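Local coordinates for protein cyclohexadienyl dehydratase (Synthetic construct, PDB 5JOS) that probably dehydrates prephenate and arogenate in phenylalanine biosynthesis, as a reconstructed ancestral enzyme built on a periplasmic binding protein scaffold, at residues I50-S55 / N225-Q230; G23-G28 / S55-L60; P72-D77 / G210-K215. All coordinates share one frame; numbering follows the deposited sequence. Where two conformers were deposited one is given.

Interaction 1: residues I50-S55 / N225-Q230; sequences IDVAKS and NQWLDQ
The indole of Trp227 leaves its helix with CG opposite the backbone N (chi1 177°), which carries the six-membered ring straight out to Val52 and Ser55 on the helix segment 50-55. Both of those residues answer in a similar way: Val52 directs CG1, and Ser55 its OG (chi1 165°), away from their own backbone nitrogens and onto the rim of the indole. The closest CA pairs, 9.6 Å for Val52 and Leu228 and 9.8 Å for Ser55 and Trp227, leave the contact to side chains, and Trp227 contributes about half of the 138 Å² buried.

Val52 CG1 lies 3.6 Å from Trp227 CH2, near the ring plane, so the methyl meets the edge of the benzo ring and not its face; the two side chains cross obliquely. The same methyl also lies 3.9 Å from Trp227 CZ3. One turn further along, Ser55 OG sits at the neighbouring part of the edge, 3.4 Å from Trp227 CZ2, almost in line with the C-H bond there.

This is helix-helix packing between helices 48-60 and 218-233, with an aromatic edge set between them. Tyr237 of helix 236-245 packs on both Val52 and Leu228, and Asp51, the residue before Val52, forms a salt bridge to Lys243.

Chemically, the ring edge meets a methyl, a hydroxyl and the helix backbone, with Val52 O 3.7 Å from Trp227 CH2. Ser55 OG faces a ring C-H that is probably slightly positive, consistent with a weak electrostatic attraction, while the Val52 methyl contributes van der Waals contact.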
ATOM      1  N   ILE A  50     -10.418  -5.642   0.257  1.00 31.65           N
ATOM      2  CA  ILE A  50     -11.654  -6.390   0.291  1.00 32.25           C
ATOM      3  C   ILE A  50     -12.409  -5.970  -0.910  1.00 35.71           C
ATOM      4  O   ILE A  50     -12.940  -6.852  -1.610  1.00 34.22           O
ATOM      5  CB  ILE A  50     -12.436  -6.154   1.554  1.00 33.52           C
ATOM      6  CG1 ILE A  50     -11.604  -6.459   2.774  1.00 32.09           C
ATOM      7  CG2 ILE A  50     -13.785  -6.898   1.573  1.00 40.15           C
ATOM      8  CD1 ILE A  50     -11.085  -7.863   2.918  1.00 33.24           C
ATOM      9  N   ASP A  51     -12.425  -4.653  -1.186  1.00 35.75           N
ATOM     10  CA  ASP A  51     -12.991  -4.183  -2.405  1.00 37.16           C
ATOM     11  C   ASP A  51     -12.257  -4.817  -3.623  1.00 36.16           C
ATOM     12  O   ASP A  51     -12.876  -5.180  -4.638  1.00 37.15           O
ATOM     13  CB  ASP A  51     -12.883  -2.672  -2.519  1.00 36.17           C
ATOM     14  CG  ASP A  51     -13.831  -1.937  -1.652  1.00 39.84           C
ATOM     15  OD1 ASP A  51     -14.624  -2.567  -0.921  1.00 40.47           O
ATOM     16  OD2 ASP A  51     -13.860  -0.677  -1.777  1.00 38.26           O
ATOM     17  N   VAL A  52     -10.933  -4.810  -3.622  1.00 33.49           N
ATOM     18  CA  VAL A  52     -10.176  -5.339  -4.798  1.00 31.19           C
ATOM     19  C   VAL A  52     -10.452  -6.848  -4.965  1.00 32.95           C
ATOM     20  O   VAL A  52     -10.665  -7.326  -6.041  1.00 31.76           O
ATOM     21  CB  VAL A  52      -8.660  -5.168  -4.567  1.00 32.38           C
ATOM     22  CG1 VAL A  52      -7.828  -5.786  -5.650  1.00 31.72           C
ATOM     23  CG2 VAL A  52      -8.265  -3.715  -4.463  1.00 33.93           C
ATOM     24  N   ALA A  53     -10.458  -7.587  -3.866  1.00 33.62           N
ATOM     25  CA  ALA A  53     -10.735  -8.996  -3.912  1.00 33.37           C
ATOM     26  C   ALA A  53     -12.035  -9.287  -4.625  1.00 36.28           C
ATOM     27  O   ALA A  53     -12.107 -10.197  -5.411  1.00 38.45           O
ATOM     28  CB  ALA A  53     -10.800  -9.570  -2.522  1.00 31.70           C
ATOM     29  N   LYS A  54     -13.079  -8.509  -4.337  1.00 34.98           N
ATOM     30  CA  LYS A  54     -14.344  -8.728  -4.955  1.00 38.49           C
ATOM     31  C   LYS A  54     -14.290  -8.456  -6.396  1.00 37.93           C
ATOM     32  O   LYS A  54     -14.913  -9.098  -7.185  1.00 39.58           O
ATOM     33  CB  LYS A  54     -15.408  -7.816  -4.362  1.00 40.34           C
ATOM     34  CG  LYS A  54     -15.660  -8.288  -2.970  1.00 41.42           C
ATOM     35  CD  LYS A  54     -16.618  -7.356  -2.260  1.00 46.46           C
ATOM     36  CE  LYS A  54     -16.916  -8.020  -0.928  1.00 49.59           C
ATOM     37  NZ  LYS A  54     -17.661  -7.040  -0.098  1.00 53.79           N
ATOM     38  N   SER A  55     -13.561  -7.453  -6.762  1.00 37.99           N
ATOM     39  CA  SER A  55     -13.449  -7.161  -8.180  1.00 40.00           C
ATOM     40  C   SER A  55     -12.577  -8.240  -8.932  1.00 39.16           C
ATOM     41  O   SER A  55     -12.900  -8.640 -10.046  1.00 39.74           O
ATOM     42  CB  SER A  55     -12.959  -5.711  -8.236  1.00 42.74           C
ATOM     43  OG  SER A  55     -12.515  -5.474  -9.511  1.00 47.87           O
ATOM     44  N   ASN A 225      -1.694 -10.132 -12.889  1.00 37.04           N
ATOM     45  CA  ASN A 225      -0.955  -9.010 -13.414  1.00 35.62           C
ATOM     46  C   ASN A 225      -1.622  -8.308 -14.568  1.00 40.01           C
ATOM     47  O   ASN A 225      -1.606  -7.064 -14.653  1.00 36.70           O
ATOM     48  CB  ASN A 225       0.476  -9.436 -13.818  1.00 37.62           C
ATOM     49  CG  ASN A 225       1.397  -9.627 -12.557  1.00 38.74           C
ATOM     50  OD1 ASN A 225       1.096  -9.135 -11.493  1.00 33.71           O
ATOM     51  ND2 ASN A 225       2.483 -10.338 -12.702  1.00 38.11           N
ATOM     52  N   GLN A 226      -2.142  -9.062 -15.525  1.00 38.12           N
ATOM     53  CA  GLN A 226      -2.974  -8.424 -16.558  1.00 39.42           C
ATOM     54  C   GLN A 226      -4.195  -7.753 -15.943  1.00 37.66           C
ATOM     55  O   GLN A 226      -4.614  -6.681 -16.319  1.00 39.88           O
ATOM     56  CB  GLN A 226      -3.488  -9.470 -17.480  1.00 41.94           C
ATOM     57  CG  GLN A 226      -2.397 -10.013 -18.353  1.00 42.78           C
ATOM     58  CD  GLN A 226      -2.729 -11.393 -18.799  1.00 48.74           C
ATOM     59  OE1 GLN A 226      -3.739 -12.006 -18.412  1.00 48.24           O
ATOM     60  NE2 GLN A 226      -1.906 -11.891 -19.658  1.00 48.97           N
ATOM     61  N   TRP A 227      -4.782  -8.376 -14.988  1.00 37.05           N
ATOM     62  CA  TRP A 227      -5.938  -7.723 -14.401  1.00 39.91           C
ATOM     63  C   TRP A 227      -5.619  -6.434 -13.613  1.00 42.23           C
ATOM     64  O   TRP A 227      -6.370  -5.422 -13.699  1.00 40.05           O
ATOM     65  CB  TRP A 227      -6.588  -8.657 -13.505  1.00 36.58           C
ATOM     66  CG  TRP A 227      -7.665  -8.093 -12.845  1.00 36.65           C
ATOM     67  CD1 TRP A 227      -8.880  -7.754 -13.389  1.00 40.14           C
ATOM     68  CD2 TRP A 227      -7.725  -7.736 -11.470  1.00 36.75           C
ATOM     69  NE1 TRP A 227      -9.680  -7.239 -12.415  1.00 41.31           N
ATOM     70  CE2 TRP A 227      -8.986  -7.186 -11.243  1.00 36.44           C
ATOM     71  CE3 TRP A 227      -6.832  -7.802 -10.436  1.00 36.61           C
ATOM     72  CZ2 TRP A 227      -9.384  -6.798 -10.045  1.00 41.09           C
ATOM     73  CZ3 TRP A 227      -7.246  -7.355  -9.185  1.00 40.99           C
ATOM     74  CH2 TRP A 227      -8.467  -6.848  -9.012  1.00 37.39           C
ATOM     75  N   LEU A 228      -4.466  -6.424 -12.948  1.00 38.43           N
ATOM     76  CA  LEU A 228      -4.046  -5.206 -12.208  1.00 39.12           C
ATOM     77  C   LEU A 228      -3.787  -4.083 -13.114  1.00 41.22           C
ATOM     78  O   LEU A 228      -4.164  -2.969 -12.871  1.00 42.78           O
ATOM     79  CB  LEU A 228      -2.730  -5.408 -11.504  1.00 39.35           C
ATOM     80  CG  LEU A 228      -2.818  -6.104 -10.240  1.00 39.03           C
ATOM     81  CD1 LEU A 228      -1.416  -6.214  -9.656  1.00 46.17           C
ATOM     82  CD2 LEU A 228      -3.642  -5.206  -9.342  1.00 43.00           C
ATOM     83  N   ASP A 229      -3.128  -4.382 -14.208  1.00 44.22           N
ATOM     84  CA  ASP A 229      -2.857  -3.362 -15.147  1.00 47.09           C
ATOM     85  C   ASP A 229      -4.175  -2.834 -15.740  1.00 49.07           C
ATOM     86  O   ASP A 229      -4.302  -1.635 -16.013  1.00 48.08           O
ATOM     87  CB  ASP A 229      -1.923  -3.845 -16.212  1.00 53.00           C
ATOM     88  CG  ASP A 229      -1.865  -2.894 -17.372  1.00 58.43           C
ATOM     89  OD1 ASP A 229      -2.633  -3.040 -18.306  1.00 71.67           O
ATOM     90  OD2 ASP A 229      -1.113  -1.924 -17.339  1.00 62.20           O
ATOM     91  N   GLN A 230      -5.163  -3.695 -15.936  1.00 45.07           N
ATOM     92  CA  GLN A 230      -6.421  -3.213 -16.454  1.00 46.20           C
ATOM     93  C   GLN A 230      -7.114  -2.286 -15.459  1.00 47.61           C
ATOM     94  O   GLN A 230      -7.653  -1.266 -15.780  1.00 47.59           O
ATOM     95  CB  GLN A 230      -7.323  -4.404 -16.720  1.00 51.36           C
ATOM     96  CG  GLN A 230      -8.770  -4.073 -16.937  1.00 55.50           C
ATOM     97  CD  GLN A 230      -9.559  -5.293 -17.400  1.00 57.73           C
ATOM     98  OE1 GLN A 230      -9.599  -5.618 -18.601  1.00 56.21           O
ATOM     99  NE2 GLN A 230     -10.212  -5.953 -16.451  1.00 53.23           N
TER

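Interaction 2: residues G23-G28 / S55-L60; sequences GTLRVG and SLAKSL
Leu25, on the strand 24-28, packs on Leu56, Ala57 and Leu60 of the helix segment 55-60, and the side-chain contacts across the interface are all apolar. The main one is methyl against branch point: Leu25 CD2 approaches Leu56 CG to 3.9 Å, and Leu56 CD2 equally closely, with the two side chains crossing at about a right angle. Leu25 CG lies opposite its backbone N (chi1 176°), and chi2 (67° to CD1) leaves CD2 extended away from CA; together the two torsions bring this methyl up to the helix. The same methyl comes within 4.4 Å of Leu60 CD1, one helical turn beyond Leu56, and so touches two leucines on one face of the helix.

The second kind is contact with the small Ala57 and its backbone. Leu25 CB and Ala57 CB are 4.4 Å apart, and Leu25 CD2 is 4.2 Å from Ala57 N, a van der Waals contact with the backbone. Consistent with the small side chain, the CA atoms of Leu25 and Ala57 are 6.0 Å apart, the nearest such pair, although the strand and helix axes stay 8.7 Å from one another. Those axes run nearly antiparallel, at 155°.

This is the packing of a beta-alpha-beta crossover, in which helix 48-60 lies between strand 24-29 and its parallel neighbour 63-68 along the chain. Leu25 is held in the sheet by backbone bonds to Lys63 and Glu65, and strand 85-86 flanks the other edge of strand 24-29. Leu60 also touches Leu16 and Met20 of helix 15-22, while Ser59 bonds Tyr223 on helix 218-233.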
ATOM      1  N   GLY A  23     -15.678 -22.554  -8.696  1.00 61.53           N
ATOM      2  CA  GLY A  23     -16.588 -21.423  -8.639  1.00 57.59           C
ATOM      3  C   GLY A  23     -16.376 -20.457  -7.481  1.00 56.27           C
ATOM      4  O   GLY A  23     -17.227 -19.615  -7.187  1.00 55.11           O
ATOM      5  N   THR A  24     -15.252 -20.535  -6.794  1.00 52.54           N
ATOM      6  CA  THR A  24     -14.973 -19.586  -5.725  0.50 50.11           C
ATOM      7  C   THR A  24     -13.497 -19.229  -5.775  1.00 48.56           C
ATOM      8  O   THR A  24     -12.679 -20.095  -6.067  1.00 51.47           O
ATOM      9  CB  THR A  24     -15.306 -20.206  -4.358  0.50 50.65           C
ATOM     10  OG1 THR A  24     -16.693 -20.533  -4.297  0.50 51.64           O
ATOM     11  CG2 THR A  24     -14.992 -19.267  -3.247  0.50 48.08           C
ATOM     12  N   LEU A  25     -13.180 -17.960  -5.495  1.00 47.16           N
ATOM     13  CA  LEU A  25     -11.815 -17.495  -5.251  1.00 43.57           C
ATOM     14  C   LEU A  25     -11.639 -17.411  -3.772  1.00 41.17           C
ATOM     15  O   LEU A  25     -12.356 -16.692  -3.123  1.00 45.05           O
ATOM     16  CB  LEU A  25     -11.553 -16.165  -5.855  1.00 41.66           C
ATOM     17  CG  LEU A  25     -10.156 -15.580  -5.559  1.00 42.09           C
ATOM     18  CD1 LEU A  25      -9.050 -16.392  -6.227  1.00 44.20           C
ATOM     19  CD2 LEU A  25     -10.104 -14.159  -6.044  1.00 40.41           C
ATOM     20  N   ARG A  26     -10.693 -18.183  -3.235  1.00 40.34           N
ATOM     21  CA  ARG A  26     -10.387 -18.136  -1.837  1.00 40.28           C
ATOM     22  C   ARG A  26      -9.273 -17.105  -1.606  1.00 37.10           C
ATOM     23  O   ARG A  26      -8.176 -17.260  -2.083  1.00 35.36           O
ATOM     24  CB  ARG A  26      -9.942 -19.512  -1.350  1.00 43.37           C
ATOM     25  CG  ARG A  26     -10.950 -20.644  -1.679  1.00 46.90           C
ATOM     26  CD  ARG A  26     -10.427 -22.073  -1.357  1.00 49.77           C
ATOM     27  NE  ARG A  26      -9.158 -22.227  -2.064  1.00 53.81           N
ATOM     28  CZ  ARG A  26      -8.088 -22.953  -1.689  1.00 55.67           C
ATOM     29  NH1 ARG A  26      -8.068 -23.724  -0.585  1.00 58.29           N
ATOM     30  NH2 ARG A  26      -7.008 -22.917  -2.450  1.00 50.72           N
ATOM     31  N   VAL A  27      -9.616 -16.065  -0.863  1.00 35.48           N
ATOM     32  CA  VAL A  27      -8.742 -14.974  -0.572  1.00 35.54           C
ATOM     33  C   VAL A  27      -8.357 -14.962   0.910  1.00 36.95           C
ATOM     34  O   VAL A  27      -9.165 -14.803   1.798  1.00 37.79           O
ATOM     35  CB  VAL A  27      -9.447 -13.669  -0.885  1.00 33.74           C
ATOM     36  CG1 VAL A  27      -8.583 -12.540  -0.471  1.00 32.72           C
ATOM     37  CG2 VAL A  27      -9.744 -13.551  -2.371  1.00 34.13           C
ATOM     38  N   GLY A  28      -7.095 -15.186   1.167  1.00 35.81           N
ATOM     39  CA  GLY A  28      -6.612 -15.115   2.491  1.00 36.77           C
ATOM     40  C   GLY A  28      -6.462 -13.663   2.941  1.00 34.71           C
ATOM     41  O   GLY A  28      -5.892 -12.842   2.245  1.00 33.21           O
ATOM     42  N   SER A  55     -13.561  -7.453  -6.762  1.00 37.99           N
ATOM     43  CA  SER A  55     -13.449  -7.161  -8.180  1.00 40.00           C
ATOM     44  C   SER A  55     -12.577  -8.240  -8.932  1.00 39.16           C
ATOM     45  O   SER A  55     -12.900  -8.640 -10.046  1.00 39.74           O
ATOM     46  CB  SER A  55     -12.959  -5.711  -8.236  1.00 42.74           C
ATOM     47  OG  SER A  55     -12.515  -5.474  -9.511  1.00 47.87           O
ATOM     48  N   LEU A  56     -11.564  -8.822  -8.289  1.00 34.18           N
ATOM     49  CA  LEU A  56     -10.872  -9.932  -8.929  1.00 34.02           C
ATOM     50  C   LEU A  56     -11.800 -11.137  -9.147  1.00 34.38           C
ATOM     51  O   LEU A  56     -11.857 -11.685 -10.229  1.00 34.96           O
ATOM     52  CB  LEU A  56      -9.657 -10.360  -8.132  1.00 32.87           C
ATOM     53  CG  LEU A  56      -8.813 -11.528  -8.657  1.00 35.27           C
ATOM     54  CD1 LEU A  56      -8.391 -11.271 -10.095  1.00 36.16           C
ATOM     55  CD2 LEU A  56      -7.547 -11.717  -7.792  1.00 35.46           C
ATOM     56  N   ALA A  57     -12.556 -11.536  -8.128  1.00 38.09           N
ATOM     57  CA  ALA A  57     -13.511 -12.650  -8.264  1.00 38.37           C
ATOM     58  C   ALA A  57     -14.478 -12.420  -9.404  1.00 41.29           C
ATOM     59  O   ALA A  57     -14.755 -13.324 -10.190  1.00 39.69           O
ATOM     60  CB  ALA A  57     -14.287 -12.905  -6.967  1.00 42.51           C
ATOM     61  N   LYS A  58     -14.937 -11.191  -9.515  1.00 40.38           N
ATOM     62  CA  LYS A  58     -15.924 -10.873 -10.494  1.00 44.77           C
ATOM     63  C   LYS A  58     -15.247 -10.940 -11.861  1.00 42.58           C
ATOM     64  O   LYS A  58     -15.800 -11.423 -12.801  1.00 41.13           O
ATOM     65  CB  LYS A  58     -16.468  -9.484 -10.170  1.00 51.17           C
ATOM     66  CG  LYS A  58     -17.472  -8.905 -11.151  1.00 62.12           C
ATOM     67  CD  LYS A  58     -17.904  -7.499 -10.695  1.00 69.88           C
ATOM     68  CE  LYS A  58     -19.229  -7.032 -11.338  1.00 83.01           C
ATOM     69  NZ  LYS A  58     -19.043  -6.264 -12.611  1.00 87.79           N
ATOM     70  N   SER A  59     -14.027 -10.468 -11.979  1.00 39.86           N
ATOM     71  CA  SER A  59     -13.355 -10.590 -13.260  1.00 40.71           C
ATOM     72  C   SER A  59     -13.268 -12.088 -13.716  1.00 39.81           C
ATOM     73  O   SER A  59     -13.415 -12.414 -14.810  1.00 38.39           O
ATOM     74  CB  SER A  59     -11.942 -10.106 -13.077  1.00 42.00           C
ATOM     75  OG  SER A  59     -11.240 -10.237 -14.280  1.00 41.89           O
ATOM     76  N   LEU A  60     -13.023 -12.966 -12.764  1.00 41.06           N
ATOM     77  CA  LEU A  60     -12.943 -14.336 -13.013  1.00 43.96           C
ATOM     78  C   LEU A  60     -14.271 -14.997 -13.265  1.00 45.73           C
ATOM     79  O   LEU A  60     -14.302 -16.145 -13.709  1.00 47.62           O
ATOM     80  CB  LEU A  60     -12.239 -15.015 -11.845  1.00 41.03           C
ATOM     81  CG  LEU A  60     -10.742 -14.690 -11.756  1.00 41.85           C
ATOM     82  CD1 LEU A  60     -10.243 -15.080 -10.380  1.00 42.30           C
ATOM     83  CD2 LEU A  60      -9.912 -15.427 -12.785  1.00 46.13           C
TER

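Interaction 3: residues P72-D77 / G210-K215; sequences PTLMSD and GYMMPK
Met212 meets Leu74 and Met75 through the end of its side chain, in two kinds of contact. The first is hydrocarbon against hydrocarbon: Met212 CE reaches Leu74 tip to tip, 3.4 Å from Leu74 CG and 3.5 Å from Leu74 CD2. Both separations are shorter than usual for carbon pairs, so the methyl is closely fitted, or its modelled position is slightly off; Met212 also has a first torsion of -148°, well away from a staggered value. Leu74 CD1, at 3.9 Å from Met212 CE, is at a normal distance.

The second kind involves sulfur. Met75 SD lies 3.4 Å from Met212 CE and 3.5 Å from Met212 SD, the two chains crossing at about a right angle. A bend at chi2 (-47°) places the Met75 sulfur against Met212, and a second at chi3 (-52°) then sets Met75 CE 4.0 Å from Met212 SD. Polarisable sulfur and methyl groups make this a dispersion contact, and Met212 supplies the larger share of the buried surface.

At the start of the helix, Asp77 N bonds Thr73 O at 2.8 Å, closing the first turn just behind the leucine and methionine. Thr73 occupies the N-cap position but gives no capping bond from its side chain.

In the fold, the contact lays the start of helix 74-79 against strand 205-213. Met212 is bonded through its backbone to Ala86 of strand 85-86 and packs on Phe102 of strand 101-102, whereas neighbouring Tyr211 touches Leu228 of helix 218-233.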
ATOM      1  N   PRO A  72       1.312 -14.441  11.726  1.00 38.79           N
ATOM      2  CA  PRO A  72       2.136 -15.557  12.092  1.00 42.49           C
ATOM      3  C   PRO A  72       1.885 -16.797  11.257  1.00 47.47           C
ATOM      4  O   PRO A  72       2.735 -17.592  11.158  1.00 48.88           O
ATOM      5  CB  PRO A  72       1.690 -15.875  13.546  1.00 46.13           C
ATOM      6  CG  PRO A  72       1.284 -14.530  14.057  1.00 45.35           C
ATOM      7  CD  PRO A  72       0.514 -13.998  12.899  1.00 39.76           C
ATOM      8  N   THR A  73       0.735 -16.964  10.651  1.00 46.53           N
ATOM      9  CA  THR A  73       0.507 -18.175   9.856  1.00 44.83           C
ATOM     10  C   THR A  73       0.296 -17.875   8.390  1.00 42.48           C
ATOM     11  O   THR A  73      -0.085 -18.746   7.621  1.00 44.20           O
ATOM     12  CB  THR A  73      -0.770 -18.862  10.343  1.00 44.64           C
ATOM     13  OG1 THR A  73      -1.827 -17.921  10.263  1.00 41.68           O
ATOM     14  CG2 THR A  73      -0.600 -19.355  11.778  1.00 45.32           C
ATOM     15  N   LEU A  74       0.526 -16.643   7.981  1.00 41.49           N
ATOM     16  CA  LEU A  74       0.216 -16.263   6.610  1.00 39.64           C
ATOM     17  C   LEU A  74       0.961 -17.137   5.607  1.00 44.40           C
ATOM     18  O   LEU A  74       0.415 -17.559   4.576  1.00 43.92           O
ATOM     19  CB  LEU A  74       0.697 -14.863   6.397  1.00 39.61           C
ATOM     20  CG  LEU A  74       0.512 -14.212   5.046  1.00 41.88           C
ATOM     21  CD1 LEU A  74      -0.989 -14.053   4.745  1.00 42.95           C
ATOM     22  CD2 LEU A  74       1.192 -12.843   4.981  1.00 42.21           C
ATOM     23  N   MET A  75       2.248 -17.343   5.873  1.00 46.96           N
ATOM     24  CA  MET A  75       3.088 -17.981   4.889  1.00 47.97           C
ATOM     25  C   MET A  75       2.784 -19.459   4.900  1.00 47.09           C
ATOM     26  O   MET A  75       2.721 -20.039   3.823  1.00 44.17           O
ATOM     27  CB  MET A  75       4.605 -17.726   5.137  1.00 51.36           C
ATOM     28  CG  MET A  75       5.053 -16.239   5.073  1.00 56.87           C
ATOM     29  SD  MET A  75       4.311 -15.468   3.554  1.00 67.26           S
ATOM     30  CE  MET A  75       4.895 -16.737   2.342  1.00 66.77           C
ATOM     31  N   SER A  76       2.602 -20.059   6.077  1.00 47.04           N
ATOM     32  CA  SER A  76       2.363 -21.517   6.092  1.00 53.85           C
ATOM     33  C   SER A  76       0.957 -21.832   5.589  1.00 49.61           C
ATOM     34  O   SER A  76       0.796 -22.808   4.868  1.00 52.20           O
ATOM     35  CB  SER A  76       2.660 -22.162   7.467  1.00 57.16           C
ATOM     36  OG  SER A  76       1.851 -21.525   8.392  1.00 61.90           O
ATOM     37  N   ASP A  77      -0.050 -21.014   5.919  1.00 47.47           N
ATOM     38  CA  ASP A  77      -1.375 -21.168   5.319  1.00 46.86           C
ATOM     39  C   ASP A  77      -1.311 -21.109   3.804  1.00 47.82           C
ATOM     40  O   ASP A  77      -1.871 -21.946   3.085  1.00 48.69           O
ATOM     41  CB  ASP A  77      -2.358 -20.105   5.794  1.00 46.07           C
ATOM     42  CG  ASP A  77      -2.764 -20.319   7.211  1.00 48.74           C
ATOM     43  OD1 ASP A  77      -2.404 -21.369   7.774  1.00 48.90           O
ATOM     44  OD2 ASP A  77      -3.344 -19.407   7.809  1.00 53.39           O
ATOM     45  N   GLY A 210       1.786  -5.962  -2.647  1.00 29.67           N
ATOM     46  CA  GLY A 210       1.463  -6.847  -3.758  1.00 27.95           C
ATOM     47  C   GLY A 210       0.520  -7.899  -3.235  1.00 27.79           C
ATOM     48  O   GLY A 210       0.302  -8.052  -1.997  1.00 28.25           O
ATOM     49  N   TYR A 211      -0.100  -8.613  -4.170  1.00 31.32           N
ATOM     50  CA  TYR A 211      -0.926  -9.791  -3.817  1.00 30.20           C
ATOM     51  C   TYR A 211      -0.062 -11.065  -3.856  1.00 32.71           C
ATOM     52  O   TYR A 211       0.662 -11.305  -4.767  1.00 31.85           O
ATOM     53  CB  TYR A 211      -2.191  -9.873  -4.667  1.00 30.94           C
ATOM     54  CG  TYR A 211      -2.978  -8.573  -4.575  1.00 30.13           C
ATOM     55  CD1 TYR A 211      -3.396  -8.098  -3.390  1.00 32.08           C
ATOM     56  CD2 TYR A 211      -3.240  -7.825  -5.686  1.00 33.16           C
ATOM     57  CE1 TYR A 211      -4.092  -6.899  -3.305  1.00 32.54           C
ATOM     58  CE2 TYR A 211      -3.974  -6.650  -5.620  1.00 31.64           C
ATOM     59  CZ  TYR A 211      -4.341  -6.170  -4.419  1.00 28.65           C
ATOM     60  OH  TYR A 211      -4.977  -4.949  -4.319  1.00 29.23           O
ATOM     61  N   MET A 212      -0.187 -11.872  -2.830  1.00 32.10           N
ATOM     62  CA  MET A 212       0.706 -12.975  -2.645  1.00 36.71           C
ATOM     63  C   MET A 212       0.075 -14.268  -3.065  1.00 34.62           C
ATOM     64  O   MET A 212      -1.026 -14.584  -2.626  1.00 33.32           O
ATOM     65  CB  MET A 212       1.040 -13.057  -1.171  1.00 40.00           C
ATOM     66  CG  MET A 212       2.406 -13.574  -0.871  1.00 43.82           C
ATOM     67  SD  MET A 212       2.948 -13.592   0.866  1.00 44.45           S
ATOM     68  CE  MET A 212       1.612 -14.229   1.801  1.00 48.54           C
ATOM     69  N   MET A 213       0.783 -15.007  -3.916  1.00 36.10           N
ATOM     70  CA  MET A 213       0.304 -16.249  -4.539  1.00 43.10           C
ATOM     71  C   MET A 213       1.267 -17.433  -4.285  1.00 45.35           C
ATOM     72  O   MET A 213       2.483 -17.208  -4.108  1.00 44.46           O
ATOM     73  CB  MET A 213       0.166 -16.030  -6.083  1.00 42.90           C
ATOM     74  CG  MET A 213      -1.133 -15.317  -6.415  1.00 48.80           C
ATOM     75  SD  MET A 213      -1.310 -14.602  -8.072  1.00 51.34           S
ATOM     76  CE  MET A 213      -0.313 -13.213  -7.754  1.00 47.07           C
ATOM     77  N   PRO A 214       0.758 -18.669  -4.252  1.00 48.31           N
ATOM     78  CA  PRO A 214       1.717 -19.787  -4.079  1.00 49.76           C
ATOM     79  C   PRO A 214       2.620 -19.876  -5.287  1.00 46.40           C
ATOM     80  O   PRO A 214       2.240 -19.577  -6.389  1.00 47.40           O
ATOM     81  CB  PRO A 214       0.828 -21.027  -3.940  1.00 54.49           C
ATOM     82  CG  PRO A 214      -0.461 -20.635  -4.566  1.00 54.57           C
ATOM     83  CD  PRO A 214      -0.628 -19.159  -4.350  1.00 51.52           C
ATOM     84  N   LYS A 215       3.878 -20.165  -5.045  1.00 48.70           N
ATOM     85  CA  LYS A 215       4.873 -20.359  -6.110  1.00 51.62           C
ATOM     86  C   LYS A 215       4.539 -21.397  -7.172  1.00 51.27           C
ATOM     87  O   LYS A 215       3.912 -22.455  -6.930  1.00 51.52           O
ATOM     88  CB  LYS A 215       6.231 -20.720  -5.516  1.00 55.86           C
ATOM     89  CG  LYS A 215       7.120 -19.527  -5.129  1.00 56.17           C
ATOM     90  CD  LYS A 215       8.431 -20.146  -4.658  1.00 64.50           C
ATOM     91  CE  LYS A 215       9.650 -19.361  -5.046  1.00 68.23           C
ATOM     92  NZ  LYS A 215       9.546 -18.049  -4.413  1.00 64.99           N
TER

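How the interactions relate
Interactions 1 and 2 use the same helix, 48-60, and share Ser55; their centres are 9 Å apart. The indole bridges them, with Trp227 CZ2 3.5 Å from Leu56 N. Interaction 3 lies further off, its centre about 17 Å from that of interaction 1 and 16 Å from that of interaction 2, but it joins the former directly: Val52 CG1 packs 3.3 Å from Tyr211 OH. Strand 205-213 and helix 218-233 are consecutive, which ties those two contacts along the chain. Interactions 2 and 3 do not touch, their nearest atoms being about 6 Å apart. All three are structural packing, and the sodium-site residues Ala189, His192 and Leu195 lie outside their segments.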